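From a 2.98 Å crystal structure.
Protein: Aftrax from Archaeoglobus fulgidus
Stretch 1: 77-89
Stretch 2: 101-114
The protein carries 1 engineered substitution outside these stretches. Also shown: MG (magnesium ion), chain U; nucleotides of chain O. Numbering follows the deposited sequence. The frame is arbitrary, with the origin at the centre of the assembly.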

ATOM      1  N   CYS E  77     -12.268 -19.900  -9.167  1.00 55.19           N
ATOM      2  CA  CYS E  77     -13.269 -20.543  -8.311  1.00 59.03           C
ATOM      3  C   CYS E  77     -13.004 -20.423  -6.820  1.00 60.43           C
ATOM      4  O   CYS E  77     -13.896 -20.718  -5.992  1.00 53.34           O
ATOM      5  CB  CYS E  77     -13.442 -22.014  -8.687  1.00 59.32           C
ATOM      6  SG  CYS E  77     -14.419 -22.248 -10.194  1.00116.15           S
ATOM      7  N   ASN E  78     -11.795 -19.975  -6.485  1.00 40.39           N
ATOM      8  CA  ASN E  78     -11.344 -19.981  -5.101  1.00 51.45           C
ATOM      9  C   ASN E  78     -12.274 -19.316  -4.090  1.00 45.15           C
ATOM     10  O   ASN E  78     -12.796 -19.991  -3.195  1.00 39.71           O
ATOM     11  CB  ASN E  78      -9.940 -19.406  -4.977  1.00 62.48           C
ATOM     12  CG  ASN E  78      -9.078 -20.228  -4.050  1.00 76.32           C
ATOM     13  OD1 ASN E  78      -9.237 -21.453  -3.968  1.00 73.84           O
ATOM     14  ND2 ASN E  78      -8.180 -19.567  -3.326  1.00 83.60           N
ATOM     15  N   ASP E  79     -12.476 -18.008  -4.239  1.00 45.91           N
ATOM     16  CA  ASP E  79     -13.297 -17.238  -3.304  1.00 48.15           C
ATOM     17  C   ASP E  79     -14.662 -17.908  -3.007  1.00 50.67           C
ATOM     18  O   ASP E  79     -14.995 -18.236  -1.845  1.00 49.37           O
ATOM     19  CB  ASP E  79     -13.493 -15.804  -3.825  1.00 39.10           C
ATOM     20  CG  ASP E  79     -12.267 -14.897  -3.599  1.00 50.29           C
ATOM     21  OD1 ASP E  79     -11.195 -15.362  -3.159  1.00 41.59           O
ATOM     22  OD2 ASP E  79     -12.382 -13.684  -3.875  1.00 78.73           O
ATOM     23  N   ALA E  80     -15.434 -18.139  -4.063  1.00 45.39           N
ATOM     24  CA  ALA E  80     -16.771 -18.700  -3.901  1.00 44.79           C
ATOM     25  C   ALA E  80     -16.752 -20.117  -3.296  1.00 42.03           C
ATOM     26  O   ALA E  80     -17.627 -20.465  -2.489  1.00 37.35           O
ATOM     27  CB  ALA E  80     -17.544 -18.668  -5.237  1.00 44.48           C
ATOM     28  N   MET E  81     -15.773 -20.944  -3.669  1.00 43.61           N
ATOM     29  CA  MET E  81     -15.727 -22.281  -3.061  1.00 43.76           C
ATOM     30  C   MET E  81     -15.404 -22.210  -1.566  1.00 40.70           C
ATOM     31  O   MET E  81     -15.980 -22.943  -0.762  1.00 39.33           O
ATOM     32  CB  MET E  81     -14.840 -23.256  -3.844  1.00 35.98           C
ATOM     33  CG  MET E  81     -15.541 -23.735  -5.104  1.00 26.83           C
ATOM     34  SD  MET E  81     -14.691 -24.910  -6.161  1.00 92.09           S
ATOM     35  CE  MET E  81     -12.979 -24.503  -5.892  1.00 64.55           C
ATOM     36  N   GLN E  82     -14.536 -21.274  -1.199  1.00 45.58           N
ATOM     37  CA  GLN E  82     -14.319 -20.949   0.203  1.00 42.78           C
ATOM     38  C   GLN E  82     -15.614 -20.533   0.952  1.00 45.79           C
ATOM     39  O   GLN E  82     -15.871 -21.016   2.068  1.00 38.11           O
ATOM     40  CB  GLN E  82     -13.258 -19.863   0.313  1.00 36.12           C
ATOM     41  CG  GLN E  82     -12.938 -19.457   1.724  1.00 61.35           C
ATOM     42  CD  GLN E  82     -11.936 -18.328   1.769  1.00 75.14           C
ATOM     43  OE1 GLN E  82     -12.029 -17.431   2.616  1.00 87.28           O
ATOM     44  NE2 GLN E  82     -10.966 -18.361   0.853  1.00 33.11           N
ATOM     45  N   GLU E  83     -16.426 -19.648   0.355  1.00 38.21           N
ATOM     46  CA  GLU E  83     -17.702 -19.245   0.993  1.00 51.41           C
ATOM     47  C   GLU E  83     -18.713 -20.397   1.112  1.00 52.77           C
ATOM     48  O   GLU E  83     -19.508 -20.463   2.062  1.00 36.97           O
ATOM     49  CB  GLU E  83     -18.366 -18.074   0.259  1.00 46.04           C
ATOM     50  CG  GLU E  83     -17.530 -16.811   0.179  1.00 71.24           C
ATOM     51  CD  GLU E  83     -17.808 -15.826   1.311  1.00104.26           C
ATOM     52  OE1 GLU E  83     -18.340 -16.232   2.378  1.00 65.57           O
ATOM     53  OE2 GLU E  83     -17.486 -14.630   1.120  1.00105.73           O
ATOM     54  N   LEU E  84     -18.687 -21.295   0.132  1.00 48.35           N
ATOM     55  CA  LEU E  84     -19.573 -22.445   0.158  1.00 36.73           C
ATOM     56  C   LEU E  84     -19.163 -23.385   1.281  1.00 42.16           C
ATOM     57  O   LEU E  84     -20.010 -23.836   2.067  1.00 45.27           O
ATOM     58  CB  LEU E  84     -19.525 -23.168  -1.174  1.00 45.99           C
ATOM     59  CG  LEU E  84     -20.545 -24.275  -1.371  1.00 40.04           C
ATOM     60  CD1 LEU E  84     -21.887 -23.904  -0.737  1.00 36.46           C
ATOM     61  CD2 LEU E  84     -20.693 -24.474  -2.861  1.00 37.56           C
ATOM     62  N   VAL E  85     -17.867 -23.675   1.369  1.00 27.47           N
ATOM     63  CA  VAL E  85     -17.375 -24.460   2.495  1.00 28.35           C
ATOM     64  C   VAL E  85     -17.749 -23.791   3.822  1.00 46.67           C
ATOM     65  O   VAL E  85     -18.265 -24.462   4.714  1.00 45.33           O
ATOM     66  CB  VAL E  85     -15.860 -24.735   2.438  1.00 36.33           C
ATOM     67  CG1 VAL E  85     -15.429 -25.515   3.661  1.00 40.70           C
ATOM     68  CG2 VAL E  85     -15.497 -25.506   1.183  1.00 36.57           C
ATOM     69  N   GLU E  86     -17.524 -22.479   3.944  1.00 39.68           N
ATOM     70  CA  GLU E  86     -17.842 -21.770   5.186  1.00 34.72           C
ATOM     71  C   GLU E  86     -19.298 -22.015   5.596  1.00 46.75           C
ATOM     72  O   GLU E  86     -19.576 -22.464   6.722  1.00 40.28           O
ATOM     73  CB  GLU E  86     -17.563 -20.260   5.051  1.00 55.25           C
ATOM     74  CG  GLU E  86     -17.844 -19.394   6.319  1.00 33.32           C
ATOM     75  CD  GLU E  86     -17.759 -17.893   6.047  1.00 45.81           C
ATOM     76  OE1 GLU E  86     -17.523 -17.510   4.887  1.00 65.03           O
ATOM     77  OE2 GLU E  86     -17.929 -17.082   6.984  1.00 57.30           O
ATOM     78  N   ALA E  87     -20.214 -21.738   4.668  1.00 42.29           N
ATOM     79  CA  ALA E  87     -21.655 -21.917   4.905  1.00 39.84           C
ATOM     80  C   ALA E  87     -22.030 -23.340   5.313  1.00 46.00           C
ATOM     81  O   ALA E  87     -22.850 -23.538   6.227  1.00 41.70           O
ATOM     82  CB  ALA E  87     -22.450 -21.509   3.661  1.00 42.57           C
ATOM     83  N   ILE E  88     -21.427 -24.323   4.637  1.00 40.70           N
ATOM     84  CA  ILE E  88     -21.697 -25.717   4.967  1.00 43.06           C
ATOM     85  C   ILE E  88     -21.171 -26.094   6.349  1.00 47.58           C
ATOM     86  O   ILE E  88     -21.917 -26.594   7.186  1.00 49.69           O
ATOM     87  CB  ILE E  88     -21.111 -26.691   3.954  1.00 47.54           C
ATOM     88  CG1 ILE E  88     -21.860 -26.604   2.622  1.00 40.90           C
ATOM     89  CG2 ILE E  88     -21.198 -28.099   4.519  1.00 37.15           C
ATOM     90  CD1 ILE E  88     -21.036 -27.058   1.440  1.00 33.25           C
ATOM     91  N   ALA E  89     -19.887 -25.857   6.582  1.00 38.75           N
ATOM     92  CA  ALA E  89     -19.293 -26.111   7.893  1.00 44.51           C
ATOM     93  C   ALA E  89     -20.118 -25.479   9.014  1.00 41.69           C
ATOM     94  O   ALA E  89     -20.430 -26.137  10.008  1.00 44.44           O
ATOM     95  CB  ALA E  89     -17.865 -25.610   7.935  1.00 37.12           C
ATOM     96  N   GLU E 101     -16.298 -33.880   7.472  1.00 87.31           N
ATOM     97  CA  GLU E 101     -16.685 -34.724   6.349  1.00 89.76           C
ATOM     98  C   GLU E 101     -17.846 -34.090   5.617  1.00 85.40           C
ATOM     99  O   GLU E 101     -18.996 -34.469   5.816  1.00105.51           O
ATOM    100  CB  GLU E 101     -17.070 -36.138   6.807  1.00 92.12           C
ATOM    101  CG  GLU E 101     -16.188 -36.726   7.911  1.00 92.77           C
ATOM    102  CD  GLU E 101     -14.723 -36.866   7.514  1.00106.82           C
ATOM    103  OE1 GLU E 101     -14.437 -36.971   6.298  1.00112.30           O
ATOM    104  OE2 GLU E 101     -13.856 -36.872   8.424  1.00106.49           O
ATOM    105  N   ILE E 102     -17.544 -33.108   4.782  1.00 74.13           N
ATOM    106  CA  ILE E 102     -18.542 -32.591   3.866  1.00 87.66           C
ATOM    107  C   ILE E 102     -18.272 -33.119   2.451  1.00 97.80           C
ATOM    108  O   ILE E 102     -17.233 -32.834   1.845  1.00 94.95           O
ATOM    109  CB  ILE E 102     -18.620 -31.069   3.936  1.00 80.69           C
ATOM    110  CG1 ILE E 102     -17.309 -30.425   3.479  1.00 74.59           C
ATOM    111  CG2 ILE E 102     -18.899 -30.675   5.359  1.00 73.53           C
ATOM    112  CD1 ILE E 102     -17.433 -28.960   3.143  1.00 66.13           C
ATOM    113  N   ASP E 103     -19.193 -33.934   1.939  1.00 92.36           N
ATOM    114  CA  ASP E 103     -18.949 -34.588   0.658  1.00112.32           C
ATOM    115  C   ASP E 103     -19.351 -33.722  -0.534  1.00105.28           C
ATOM    116  O   ASP E 103     -20.494 -33.748  -1.000  1.00 98.32           O
ATOM    117  CB  ASP E 103     -19.563 -35.998   0.586  1.00129.96           C
ATOM    118  CG  ASP E 103     -18.610 -37.022  -0.063  1.00130.74           C
ATOM    119  OD1 ASP E 103     -17.794 -37.643   0.665  1.00102.83           O
ATOM    120  OD2 ASP E 103     -18.660 -37.190  -1.307  1.00107.82           O
ATOM    121  N   LEU E 104     -18.375 -32.933  -0.972  1.00 84.53           N
ATOM    122  CA  LEU E 104     -18.370 -32.228  -2.245  1.00 82.07           C
ATOM    123  C   LEU E 104     -17.067 -31.459  -2.237  1.00 86.70           C
ATOM    124  O   LEU E 104     -16.865 -30.584  -1.403  1.00123.84           O
ATOM    125  CB  LEU E 104     -19.593 -31.301  -2.436  1.00 89.46           C
ATOM    126  CG  LEU E 104     -19.908 -29.974  -1.712  1.00 87.78           C
ATOM    127  CD1 LEU E 104     -19.681 -30.038  -0.197  1.00 89.44           C
ATOM    128  CD2 LEU E 104     -19.195 -28.754  -2.341  1.00 45.76           C
ATOM    129  N   GLU E 105     -16.142 -31.811  -3.111  1.00 63.36           N
ATOM    130  CA  GLU E 105     -14.952 -30.980  -3.215  1.00 76.93           C
ATOM    131  C   GLU E 105     -14.919 -30.362  -4.614  1.00 81.64           C
ATOM    132  O   GLU E 105     -15.599 -30.901  -5.493  1.00 86.34           O
ATOM    133  CB  GLU E 105     -13.675 -31.729  -2.793  1.00107.22           C
ATOM    134  CG  GLU E 105     -13.555 -31.903  -1.243  1.00 98.57           C
ATOM    135  CD  GLU E 105     -12.110 -31.954  -0.708  1.00 92.46           C
ATOM    136  OE1 GLU E 105     -11.138 -31.973  -1.504  1.00113.92           O
ATOM    137  OE2 GLU E 105     -11.950 -31.973   0.528  1.00 73.42           O
ATOM    138  N   VAL E 106     -14.247 -29.223  -4.866  1.00 87.36           N
ATOM    139  CA  VAL E 106     -13.549 -28.276  -3.947  1.00 61.75           C
ATOM    140  C   VAL E 106     -12.025 -28.462  -3.717  1.00 63.46           C
ATOM    141  O   VAL E 106     -11.548 -29.556  -3.414  1.00 54.49           O
ATOM    142  CB  VAL E 106     -14.329 -27.923  -2.642  1.00 57.43           C
ATOM    143  CG1 VAL E 106     -13.384 -27.711  -1.487  1.00 42.78           C
ATOM    144  CG2 VAL E 106     -15.221 -26.722  -2.876  1.00 62.40           C
ATOM    145  N   THR E 107     -11.273 -27.373  -3.902  1.00 62.23           N
ATOM    146  CA  THR E 107      -9.815 -27.389  -3.738  1.00 50.59           C
ATOM    147  C   THR E 107      -9.426 -27.473  -2.255  1.00 53.53           C
ATOM    148  O   THR E 107     -10.200 -27.069  -1.397  1.00 65.46           O
ATOM    149  CB  THR E 107      -9.171 -26.144  -4.422  1.00 53.64           C
ATOM    150  OG1 THR E 107      -7.865 -25.900  -3.883  1.00 63.02           O
ATOM    151  CG2 THR E 107     -10.014 -24.906  -4.213  1.00 43.67           C
ATOM    152  N   PRO E 108      -8.237 -28.013  -1.945  1.00 40.05           N
ATOM    153  CA  PRO E 108      -7.731 -28.075  -0.570  1.00 42.80           C
ATOM    154  C   PRO E 108      -7.799 -26.753   0.183  1.00 52.35           C
ATOM    155  O   PRO E 108      -8.339 -26.682   1.302  1.00 59.73           O
ATOM    156  CB  PRO E 108      -6.257 -28.423  -0.778  1.00 49.46           C
ATOM    157  CG  PRO E 108      -6.255 -29.266  -1.954  1.00 45.10           C
ATOM    158  CD  PRO E 108      -7.328 -28.705  -2.872  1.00 53.99           C
ATOM    159  N   ALA E 109      -7.234 -25.712  -0.421  1.00 51.08           N
ATOM    160  CA  ALA E 109      -7.174 -24.402   0.223  1.00 40.83           C
ATOM    161  C   ALA E 109      -8.539 -23.775   0.480  1.00 50.40           C
ATOM    162  O   ALA E 109      -8.701 -23.069   1.471  1.00 58.59           O
ATOM    163  CB  ALA E 109      -6.296 -23.453  -0.566  1.00 52.44           C
ATOM    164  N   ALA E 110      -9.518 -24.022  -0.393  1.00 34.64           N
ATOM    165  CA  ALA E 110     -10.866 -23.488  -0.182  1.00 43.44           C
ATOM    166  C   ALA E 110     -11.577 -24.183   0.972  1.00 54.41           C
ATOM    167  O   ALA E 110     -12.444 -23.608   1.634  1.00 69.08           O
ATOM    168  CB  ALA E 110     -11.698 -23.609  -1.438  1.00 49.12           C
ATOM    169  N   PHE E 111     -11.213 -25.436   1.189  1.00 50.91           N
ATOM    170  CA  PHE E 111     -11.793 -26.261   2.231  1.00 42.10           C
ATOM    171  C   PHE E 111     -11.272 -25.714   3.540  1.00 47.49           C
ATOM    172  O   PHE E 111     -12.042 -25.271   4.406  1.00 49.90           O
ATOM    173  CB  PHE E 111     -11.290 -27.691   2.019  1.00 57.86           C
ATOM    174  CG  PHE E 111     -11.909 -28.712   2.925  1.00 57.87           C
ATOM    175  CD1 PHE E 111     -13.185 -29.192   2.670  1.00 56.75           C
ATOM    176  CD2 PHE E 111     -11.200 -29.224   4.003  1.00 49.61           C
ATOM    177  CE1 PHE E 111     -13.761 -30.137   3.484  1.00 51.97           C
ATOM    178  CE2 PHE E 111     -11.768 -30.165   4.830  1.00 59.43           C
ATOM    179  CZ  PHE E 111     -13.056 -30.623   4.571  1.00 70.00           C
ATOM    180  N   LEU E 112      -9.943 -25.724   3.658  1.00 48.00           N
ATOM    181  CA  LEU E 112      -9.253 -25.257   4.863  1.00 62.06           C
ATOM    182  C   LEU E 112      -9.651 -23.823   5.258  1.00 55.69           C
ATOM    183  O   LEU E 112      -9.997 -23.548   6.428  1.00 51.93           O
ATOM    184  CB  LEU E 112      -7.733 -25.366   4.674  1.00 50.40           C
ATOM    185  CG  LEU E 112      -7.043 -26.678   5.063  1.00 44.12           C
ATOM    186  CD1 LEU E 112      -7.944 -27.881   4.858  1.00 52.36           C
ATOM    187  CD2 LEU E 112      -5.762 -26.831   4.274  1.00 37.16           C
ATOM    188  N   ASN E 113      -9.612 -22.926   4.269  1.00 51.80           N
ATOM    189  CA  ASN E 113      -9.998 -21.529   4.448  1.00 39.99           C
ATOM    190  C   ASN E 113     -11.468 -21.388   4.830  1.00 52.30           C
ATOM    191  O   ASN E 113     -11.816 -20.555   5.659  1.00 47.26           O
ATOM    192  CB  ASN E 113      -9.745 -20.719   3.173  1.00 51.56           C
ATOM    193  CG  ASN E 113      -8.325 -20.203   3.067  1.00 56.20           C
ATOM    194  OD1 ASN E 113      -7.557 -20.239   4.031  1.00 59.08           O
ATOM    195  ND2 ASN E 113      -7.976 -19.695   1.889  1.00 73.04           N
ATOM    196  N   GLY E 114     -12.330 -22.184   4.201  1.00 50.59           N
ATOM    197  CA  GLY E 114     -13.745 -22.166   4.522  1.00 37.65           C
ATOM    198  C   GLY E 114     -14.005 -22.501   5.978  1.00 40.72           C
ATOM    199  O   GLY E 114     -14.802 -21.825   6.643  1.00 50.25           O
TER
HETATM  200 MG    MG U 197     -18.165 -14.933   7.156  1.00 45.95          MG
ATOM    201  P     G O   7      -3.396 -10.932  -2.588  0.50 62.30           P
ATOM    202  OP1   G O   7      -2.237 -11.807  -2.903  0.50 64.84           O
ATOM    203  OP2   G O   7      -3.341  -9.471  -2.845  0.50 56.32           O
ATOM    204  O5'   G O   7      -4.682 -11.456  -3.366  0.50 61.89           O
ATOM    205  C5'   G O   7      -5.060 -12.823  -3.330  0.50 58.46           C
ATOM    206  C4'   G O   7      -6.526 -13.001  -3.636  0.50 57.91           C
ATOM    207  O4'   G O   7      -7.324 -12.271  -2.664  0.50 61.92           O
ATOM    208  C3'   G O   7      -7.021 -12.474  -4.976  0.50 53.80           C
ATOM    209  O3'   G O   7      -6.713 -13.324  -6.069  0.50 52.64           O
ATOM    210  C2'   G O   7      -8.513 -12.318  -4.718  0.50 53.10           C
ATOM    211  O2'   G O   7      -9.155 -13.581  -4.729  0.50 48.78           O
ATOM    212  C1'   G O   7      -8.509 -11.805  -3.275  0.50 59.35           C
ATOM    213  N9    G O   7      -8.536 -10.329  -3.232  0.50 53.78           N
ATOM    214  C8    G O   7      -7.532  -9.440  -2.930  0.50 54.85           C
ATOM    215  N7    G O   7      -7.909  -8.194  -3.016  0.50 54.22           N
ATOM    216  C5    G O   7      -9.238  -8.269  -3.406  0.50 51.67           C
ATOM    217  C6    G O   7     -10.193  -7.254  -3.662  0.50 52.56           C
ATOM    218  O6    G O   7     -10.058  -6.028  -3.605  0.50 56.18           O
ATOM    219  N1    G O   7     -11.426  -7.789  -4.025  0.50 54.08           N
ATOM    220  C2    G O   7     -11.712  -9.126  -4.132  0.50 51.18           C
ATOM    221  N2    G O   7     -12.958  -9.453  -4.498  0.50 47.02           N
ATOM    222  N3    G O   7     -10.835 -10.078  -3.894  0.50 53.62           N
ATOM    223  C4    G O   7      -9.633  -9.577  -3.543  0.50 51.76           C
HETATM  224  O   HOH W   1     -16.975 -15.320   8.790  1.00 47.42           O

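The two helices meet backbone to backbone, with CA-H...O contacts in place of any clear hydrogen bond between the stretches. Ala110 O lies 3.6 Å from Gln82 CA, with an angle of 162° at the hydrogen, and Gly114 O lies 3.4 Å from Glu86 CA, at a less linear 135°. The second contact lies four residues after the first on each helix, and the CA atoms at these two levels, Gln82 with Ala110 and Glu86 with Gly114, are separated by just 4.3 and 4.2 Å. The helix axes approach to 7.5 Å and cross at -44°, with their N-to-C directions running broadly the same way.

The absence of a side chain at Gly114 is compatible with this proximity. Gly114 CA sits 3.4 Å from Gln82 O and 3.8 Å from Val85 CG1; an ideal CB there would lie 2.4 Å from Val85 CB and 3.0 Å from Gln82 O, clashing with both. Ala110 points its methyl toward the first helix, where its CB packs 4.0 Å from Met81 CB.

Val85 has more of its surface covered by the second stretch than any other residue of the first stretch (89 Å²). Its CG1 reaches Ile102 CD1 at 4.0 Å and approaches the Phe111 ring obliquely, 4.4 Å from CD1, while its CG2 lies 4.1 Å from Val106 CG1. The loop preceding the second helix extends this apolar packing. Ile88 CG2 meets Ile102 CG2 at 3.6 Å, and Ile88 CD1 meets Leu104 CD1 at 3.7 Å. Val106, which follows a cis peptide bond, places CG2 3.6 Å from Met81 CB. At the N-cap, Thr107 CG2 packs 3.4 Å from Met81 CE.

Glu86 also links the contact to the metal site: its side-chain end leads away from the second stretch, and OE2 binds the magnesium ion at 2.2 Å.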